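Local coordinates for nitroreductase family protein (Lactobacillus plantarum, PDB 4QLX) that acts as an FMN-dependent enone reductase in the saturation of polyunsaturated fatty acids, probably using NADH to yield 10-oxooctadecanoic acid, at residues 53-58 against 97-102; 130-135 against 141-146. One frame throughout, in Å; residues are numbered along the deposited sequence.

Interaction 1 (53-58 against 97-102); sequences CNLQSW and TQSHYV. With KTC (10-oxooctadecanoic acid), chain D; FMN (flavin mononucleotide), chain J.
Leu55 wedges against Ser99 and His100 where two loops of the nitroreductase fold meet at one end of its antiparallel sheet: residues 53-58 lead into strand 58-63, and residues 97-102 leave its neighbour, strand 89-96. The packed part is small and buried. Leu55 CB rests 3.6 Å from Ser99 OG, while the branch CD1 crosses the base of the His100 side chain at a slant, 3.8 Å from His100 CB, before the imidazole leads away. The other branch, CD2, lies by the carbonyl oxygen of Ser99. Next to the leucine, the hydroxyls of Ser57 and Ser99 meet in a hydrogen bond whose modelled length, 2.4 Å from OG to OG, is too short to be taken literally.

The outer side is looser. Tyr101, Val102 and Gln56 are solvent-exposed, and Gln56 folds back on its own loop: its NE2 gives a nearly straight bond (162°) to Asn54 O, 3.1 Å away, approaching from above the carbonyl plane.

On the inner side the loop meets the cofactor, whose other partners include Arg22, Ser24 and Arg26 of the second subunit. With CG anti to the backbone N (chi1 -160°), Asn54 turns the OD1 end of its amide toward the phosphate end of the ribityl chain, OD1 3.6 Å from FMN C5' and CB 3.4 Å from FMN O4'. An alanine here would keep only the CB contact and is likely to open a gap beside C5', leaving that end of the ribityl chain freer to shift. Cys53 packs SG against the product chain near C7 and C8. Its backbone N-H grips the ketone, a bond that would probably help polarise an enone carbonyl bound in the same way: Cys53 N lies 2.7 Å from KTC O2, with an angle of 146° at the hydrogen.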
# COMPACT_ATOMS: atom_id res chain seq x y z
N CYS A 53 -8.74 11.70 4.03
CA CYS A 53 -8.96 12.77 5.00
C CYS A 53 -8.19 12.61 6.31
O CYS A 53 -8.62 13.10 7.37
CB CYS A 53 -10.46 12.90 5.30
SG CYS A 53 -11.40 13.57 3.90
N ASN A 54 -7.04 11.94 6.23
CA ASN A 54 -6.19 11.63 7.39
C ASN A 54 -6.96 11.01 8.55
O ASN A 54 -6.59 11.17 9.71
CB ASN A 54 -5.44 12.88 7.87
CG ASN A 54 -4.20 12.53 8.72
OD1 ASN A 54 -3.61 11.46 8.54
ND2 ASN A 54 -3.83 13.41 9.64
N LEU A 55 -8.03 10.28 8.23
CA LEU A 55 -8.85 9.61 9.25
C LEU A 55 -8.19 8.32 9.76
O LEU A 55 -8.63 7.76 10.77
CB LEU A 55 -10.24 9.30 8.68
CG LEU A 55 -11.08 10.54 8.36
CD1 LEU A 55 -12.42 10.12 7.78
CD2 LEU A 55 -11.28 11.36 9.62
N GLN A 56 -7.16 7.85 9.06
CA GLN A 56 -6.34 6.74 9.55
C GLN A 56 -7.22 5.56 9.97
O GLN A 56 -7.14 5.08 11.11
CB GLN A 56 -5.47 7.22 10.72
CG GLN A 56 -4.44 8.27 10.35
CD GLN A 56 -3.95 9.04 11.58
OE1 GLN A 56 -3.25 8.50 12.43
NE2 GLN A 56 -4.35 10.32 11.68
N SER A 57 -8.07 5.13 9.05
CA SER A 57 -9.23 4.30 9.39
C SER A 57 -8.85 2.82 9.54
O SER A 57 -9.56 1.93 9.06
CB SER A 57 -10.32 4.47 8.33
OG SER A 57 -10.74 5.85 8.21
N TRP A 58 -7.74 2.58 10.23
CA TRP A 58 -7.23 1.22 10.41
C TRP A 58 -7.20 0.83 11.87
O TRP A 58 -7.15 1.70 12.74
CB TRP A 58 -5.82 1.08 9.82
CG TRP A 58 -4.91 2.27 10.08
CD1 TRP A 58 -4.42 2.68 11.29
CD2 TRP A 58 -4.36 3.16 9.10
NE1 TRP A 58 -3.61 3.77 11.12
CE2 TRP A 58 -3.55 4.09 9.79
CE3 TRP A 58 -4.46 3.26 7.71
CZ2 TRP A 58 -2.86 5.11 9.14
CZ3 TRP A 58 -3.78 4.28 7.05
CH2 TRP A 58 -2.98 5.19 7.78
N THR A 97 -15.04 1.81 10.44
CA THR A 97 -16.09 2.48 9.68
C THR A 97 -16.77 3.58 10.50
O THR A 97 -17.82 4.09 10.12
CB THR A 97 -17.15 1.48 9.20
OG1 THR A 97 -17.90 0.98 10.32
CG2 THR A 97 -16.49 0.32 8.46
N GLN A 98 -16.17 3.95 11.62
CA GLN A 98 -16.66 5.07 12.41
C GLN A 98 -15.55 6.09 12.59
O GLN A 98 -15.65 6.99 13.43
CB GLN A 98 -17.18 4.60 13.77
CG GLN A 98 -18.46 3.77 13.68
CD GLN A 98 -18.87 3.19 15.02
OE1 GLN A 98 -18.30 3.53 16.05
NE2 GLN A 98 -19.86 2.31 15.01
N SER A 99 -14.50 5.98 11.78
CA SER A 99 -13.34 6.86 11.92
C SER A 99 -13.68 8.33 11.63
O SER A 99 -13.00 9.24 12.13
CB SER A 99 -12.20 6.40 11.00
OG SER A 99 -12.50 6.68 9.64
N HIS A 100 -14.74 8.55 10.85
CA HIS A 100 -15.13 9.91 10.47
C HIS A 100 -15.91 10.62 11.58
O HIS A 100 -16.27 11.79 11.43
CB HIS A 100 -15.98 9.89 9.19
CG HIS A 100 -17.21 9.06 9.31
ND1 HIS A 100 -17.17 7.69 9.41
CD2 HIS A 100 -18.52 9.41 9.36
CE1 HIS A 100 -18.41 7.22 9.50
NE2 HIS A 100 -19.24 8.24 9.47
N TYR A 101 -16.18 9.92 12.68
CA TYR A 101 -16.90 10.53 13.79
C TYR A 101 -16.11 11.72 14.36
O TYR A 101 -16.70 12.66 14.89
CB TYR A 101 -17.17 9.50 14.90
CG TYR A 101 -18.31 8.52 14.62
CD1 TYR A 101 -18.96 8.51 13.39
CD2 TYR A 101 -18.74 7.63 15.59
CE1 TYR A 101 -20.00 7.63 13.13
CE2 TYR A 101 -19.79 6.74 15.34
CZ TYR A 101 -20.42 6.74 14.11
OH TYR A 101 -21.46 5.85 13.85
N VAL A 102 -14.79 11.70 14.22
CA VAL A 102 -13.96 12.78 14.76
C VAL A 102 -13.50 13.78 13.70
O VAL A 102 -12.68 14.65 13.99
CB VAL A 102 -12.69 12.22 15.47
CG1 VAL A 102 -13.06 11.48 16.74
CG2 VAL A 102 -11.92 11.33 14.54
O1 KTC D . -2.58 21.78 1.68
C17 KTC D . -3.36 22.33 2.45
O KTC D . -3.47 23.66 2.44
C16 KTC D . -4.19 21.50 3.40
C15 KTC D . -4.44 20.15 2.74
C14 KTC D . -5.92 19.83 2.75
C13 KTC D . -6.14 18.64 3.66
C12 KTC D . -6.58 17.44 2.83
C11 KTC D . -8.09 17.45 2.67
C10 KTC D . -8.57 16.01 2.67
C9 KTC D . -8.81 15.53 1.25
C8 KTC D . -9.06 14.05 1.31
O2 KTC D . -8.25 13.32 1.88
C7 KTC D . -10.31 13.51 0.65
C6 KTC D . -10.28 11.99 0.70
C5 KTC D . -11.22 11.39 -0.33
C4 KTC D . -12.56 11.06 0.31
C3 KTC D . -13.53 10.48 -0.72
C2 KTC D . -14.96 10.57 -0.20
C1 KTC D . -15.03 10.16 1.27
C KTC D . -16.44 10.12 1.81
N1 FMN J . -6.09 14.37 -0.70
C2 FMN J . -6.79 15.33 -1.40
O2 FMN J . -6.39 16.50 -1.41
N3 FMN J . -7.94 15.00 -2.08
C4 FMN J . -8.41 13.70 -2.07
O4 FMN J . -9.43 13.38 -2.67
C4A FMN J . -7.70 12.73 -1.39
N5 FMN J . -8.17 11.44 -1.40
C5A FMN J . -7.48 10.45 -0.73
C6 FMN J . -7.98 9.15 -0.78
C7 FMN J . -7.28 8.14 -0.13
C7M FMN J . -7.79 6.73 -0.15
C8 FMN J . -6.11 8.44 0.55
C8M FMN J . -5.39 7.32 1.24
C9 FMN J . -5.62 9.74 0.60
C9A FMN J . -6.31 10.77 -0.05
N10 FMN J . -5.85 12.09 -0.01
C10 FMN J . -6.54 13.06 -0.70
C1' FMN J . -4.59 12.47 0.71
C2' FMN J . -4.86 12.56 2.23
O2' FMN J . -5.66 13.70 2.56
C3' FMN J . -3.55 12.50 3.03
O3' FMN J . -2.94 11.22 2.83
C4' FMN J . -3.71 12.67 4.54
O4' FMN J . -4.14 13.96 4.88
C5' FMN J . -2.40 12.39 5.27
O5' FMN J . -1.43 13.32 4.82
P FMN J . -0.05 12.85 4.10
O1P FMN J . 0.75 11.97 5.03
O2P FMN J . -0.37 12.07 2.87
O3P FMN J . 0.70 14.13 3.76

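Interaction 2 (130-135 against 141-146); sequences PLYENA and KFDATI. With KTC (10-oxooctadecanoic acid), chain D.
The phenol of Tyr132 donates to Asp143, OH to OD2 at 2.8 Å, and this buried bond joins the two segments. The hydroxyl reaches OD2 on its syn side, 34° out of the carboxylate plane. Ring and carboxylate stand almost perpendicular, 89° apart, and the acid lies at the ring's edge, with OD1 in its plane. Asp143 gets there because CG is anti to the backbone N (chi1 176°), which carries the carboxylate out from its helix toward the tyrosine.

The elements joined are the last turn of helix 118-133 and an early turn of the long helix 137-161, consecutive helices of the nitroreductase fold linked by a short connection, and the end of helix 118-133 lines the pocket of the fatty-acid tail. One face of the Tyr132 ring is given to the product: the terminal methyl, KTC C, sits 3.5 Å above the plane over the ring centre, a CH-pi arrangement, and C1 comes within 3.5 Å of Tyr132 CZ. Leu131 lines the same end of the tail, its CB 3.6 Å from KTC C. Asp143 also touches Ala52 of the flavin-binding loop.

Elsewhere on helix 137-161, Lys141, Phe142, Thr145 and Ile146 pack on the second subunit. There Lys141 O accepts twice from Thr145, from its backbone N at 2.8 Å and from its OG1 at 2.7 Å, the two donors arriving from opposite faces of the carbonyl plane.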
# COMPACT_ATOMS: atom_id res chain seq x y z
N PRO A 130 -19.71 16.07 4.61
CA PRO A 130 -21.06 15.64 4.24
C PRO A 130 -21.12 14.32 3.49
O PRO A 130 -22.12 13.61 3.58
CB PRO A 130 -21.55 16.77 3.34
CG PRO A 130 -20.77 17.94 3.74
CD PRO A 130 -19.42 17.42 4.11
N LEU A 131 -20.06 13.98 2.75
CA LEU A 131 -20.00 12.70 2.06
C LEU A 131 -19.83 11.53 3.03
O LEU A 131 -20.35 10.43 2.79
CB LEU A 131 -18.86 12.70 1.04
CG LEU A 131 -19.18 13.23 -0.36
CD1 LEU A 131 -19.70 14.65 -0.31
CD2 LEU A 131 -17.94 13.15 -1.25
N TYR A 132 -19.08 11.76 4.10
CA TYR A 132 -18.92 10.74 5.12
C TYR A 132 -20.21 10.61 5.92
O TYR A 132 -20.63 9.51 6.28
CB TYR A 132 -17.74 11.06 6.05
CG TYR A 132 -16.40 10.62 5.52
CD1 TYR A 132 -16.07 9.27 5.45
CD2 TYR A 132 -15.45 11.55 5.11
CE1 TYR A 132 -14.84 8.87 4.97
CE2 TYR A 132 -14.23 11.16 4.63
CZ TYR A 132 -13.93 9.81 4.56
OH TYR A 132 -12.70 9.42 4.08
N GLU A 133 -20.85 11.75 6.18
CA GLU A 133 -22.05 11.75 7.00
C GLU A 133 -23.26 11.14 6.30
O GLU A 133 -24.11 10.54 6.95
CB GLU A 133 -22.37 13.17 7.45
CG GLU A 133 -21.42 13.66 8.53
CD GLU A 133 -21.70 15.08 8.95
OE1 GLU A 133 -22.40 15.80 8.20
OE2 GLU A 133 -21.22 15.48 10.03
N ASN A 134 -23.33 11.25 4.98
CA ASN A 134 -24.43 10.65 4.23
C ASN A 134 -24.04 9.36 3.52
O ASN A 134 -24.75 8.92 2.61
CB ASN A 134 -24.97 11.63 3.19
CG ASN A 134 -25.57 12.86 3.83
OD1 ASN A 134 -26.21 12.79 4.88
ND2 ASN A 134 -25.38 14.01 3.19
N ALA A 135 -22.93 8.76 3.92
CA ALA A 135 -22.40 7.60 3.19
C ALA A 135 -23.11 6.31 3.56
O ALA A 135 -23.48 6.10 4.71
CB ALA A 135 -20.89 7.46 3.44
N LYS A 141 -17.13 1.06 4.17
CA LYS A 141 -16.31 -0.15 4.22
C LYS A 141 -15.23 -0.09 3.14
O LYS A 141 -14.08 -0.43 3.36
CB LYS A 141 -17.20 -1.39 4.05
CG LYS A 141 -16.42 -2.65 3.72
CD LYS A 141 -17.33 -3.84 3.44
CE LYS A 141 -16.53 -4.98 2.82
NZ LYS A 141 -17.32 -6.25 2.70
N PHE A 142 -15.62 0.39 1.96
CA PHE A 142 -14.72 0.62 0.84
C PHE A 142 -13.62 1.61 1.21
O PHE A 142 -12.43 1.36 0.98
CB PHE A 142 -15.55 1.13 -0.36
CG PHE A 142 -14.72 1.68 -1.50
CD1 PHE A 142 -14.15 0.83 -2.43
CD2 PHE A 142 -14.56 3.05 -1.65
CE1 PHE A 142 -13.41 1.34 -3.49
CE2 PHE A 142 -13.82 3.56 -2.70
CZ PHE A 142 -13.24 2.70 -3.63
N ASP A 143 -14.02 2.74 1.79
CA ASP A 143 -13.09 3.76 2.26
C ASP A 143 -12.12 3.18 3.29
O ASP A 143 -10.90 3.36 3.20
CB ASP A 143 -13.88 4.93 2.87
CG ASP A 143 -12.98 6.01 3.48
OD1 ASP A 143 -12.60 5.89 4.67
OD2 ASP A 143 -12.70 7.00 2.77
N ALA A 144 -12.65 2.47 4.28
CA ALA A 144 -11.80 1.94 5.32
C ALA A 144 -10.88 0.86 4.73
O ALA A 144 -9.73 0.73 5.14
CB ALA A 144 -12.63 1.39 6.47
N THR A 145 -11.38 0.09 3.77
CA THR A 145 -10.58 -0.98 3.15
C THR A 145 -9.35 -0.42 2.43
O THR A 145 -8.24 -0.96 2.53
CB THR A 145 -11.43 -1.85 2.16
OG1 THR A 145 -12.44 -2.56 2.88
CG2 THR A 145 -10.55 -2.84 1.41
N ILE A 146 -9.52 0.70 1.73
CA ILE A 146 -8.38 1.33 1.08
C ILE A 146 -7.30 1.76 2.08
O ILE A 146 -6.13 1.45 1.88
CB ILE A 146 -8.80 2.56 0.26
CG1 ILE A 146 -9.77 2.15 -0.85
CG2 ILE A 146 -7.58 3.23 -0.35
CD1 ILE A 146 -10.32 3.34 -1.65
O1 KTC D . -2.58 21.78 1.68
C17 KTC D . -3.36 22.33 2.45
O KTC D . -3.47 23.66 2.44
C16 KTC D . -4.19 21.50 3.40
C15 KTC D . -4.44 20.15 2.74
C14 KTC D . -5.92 19.83 2.75
C13 KTC D . -6.14 18.64 3.66
C12 KTC D . -6.58 17.44 2.83
C11 KTC D . -8.09 17.45 2.67
C10 KTC D . -8.57 16.01 2.67
C9 KTC D . -8.81 15.53 1.25
C8 KTC D . -9.06 14.05 1.31
O2 KTC D . -8.25 13.32 1.88
C7 KTC D . -10.31 13.51 0.65
C6 KTC D . -10.28 11.99 0.70
C5 KTC D . -11.22 11.39 -0.33
C4 KTC D . -12.56 11.06 0.31
C3 KTC D . -13.53 10.48 -0.72
C2 KTC D . -14.96 10.57 -0.20
C1 KTC D . -15.03 10.16 1.27
C KTC D . -16.44 10.12 1.81

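How the interactions relate
Both segments of interaction 1 precede those of interaction 2 in the sequence, and the two centres lie about 9 Å apart. Interaction 1 joins loops at the end of the antiparallel sheet; interaction 2 joins helices 118-133 and 137-161. Tyr132 bridges them: Leu55 CD1 is 3.6 Å from Tyr132 CZ, and Cys53 SG is 3.8 Å from Tyr132 CE2. Both touch the product, interaction 1 at its ketone and interaction 2 at its methyl end. The loop 53-58 and the end of helix 118-133 thus line neighbouring parts of one fatty-acid pocket beside FMN, a cofactor that residues of the second subunit also bind, and Asp143 holds the tyrosine by its hydroxyl.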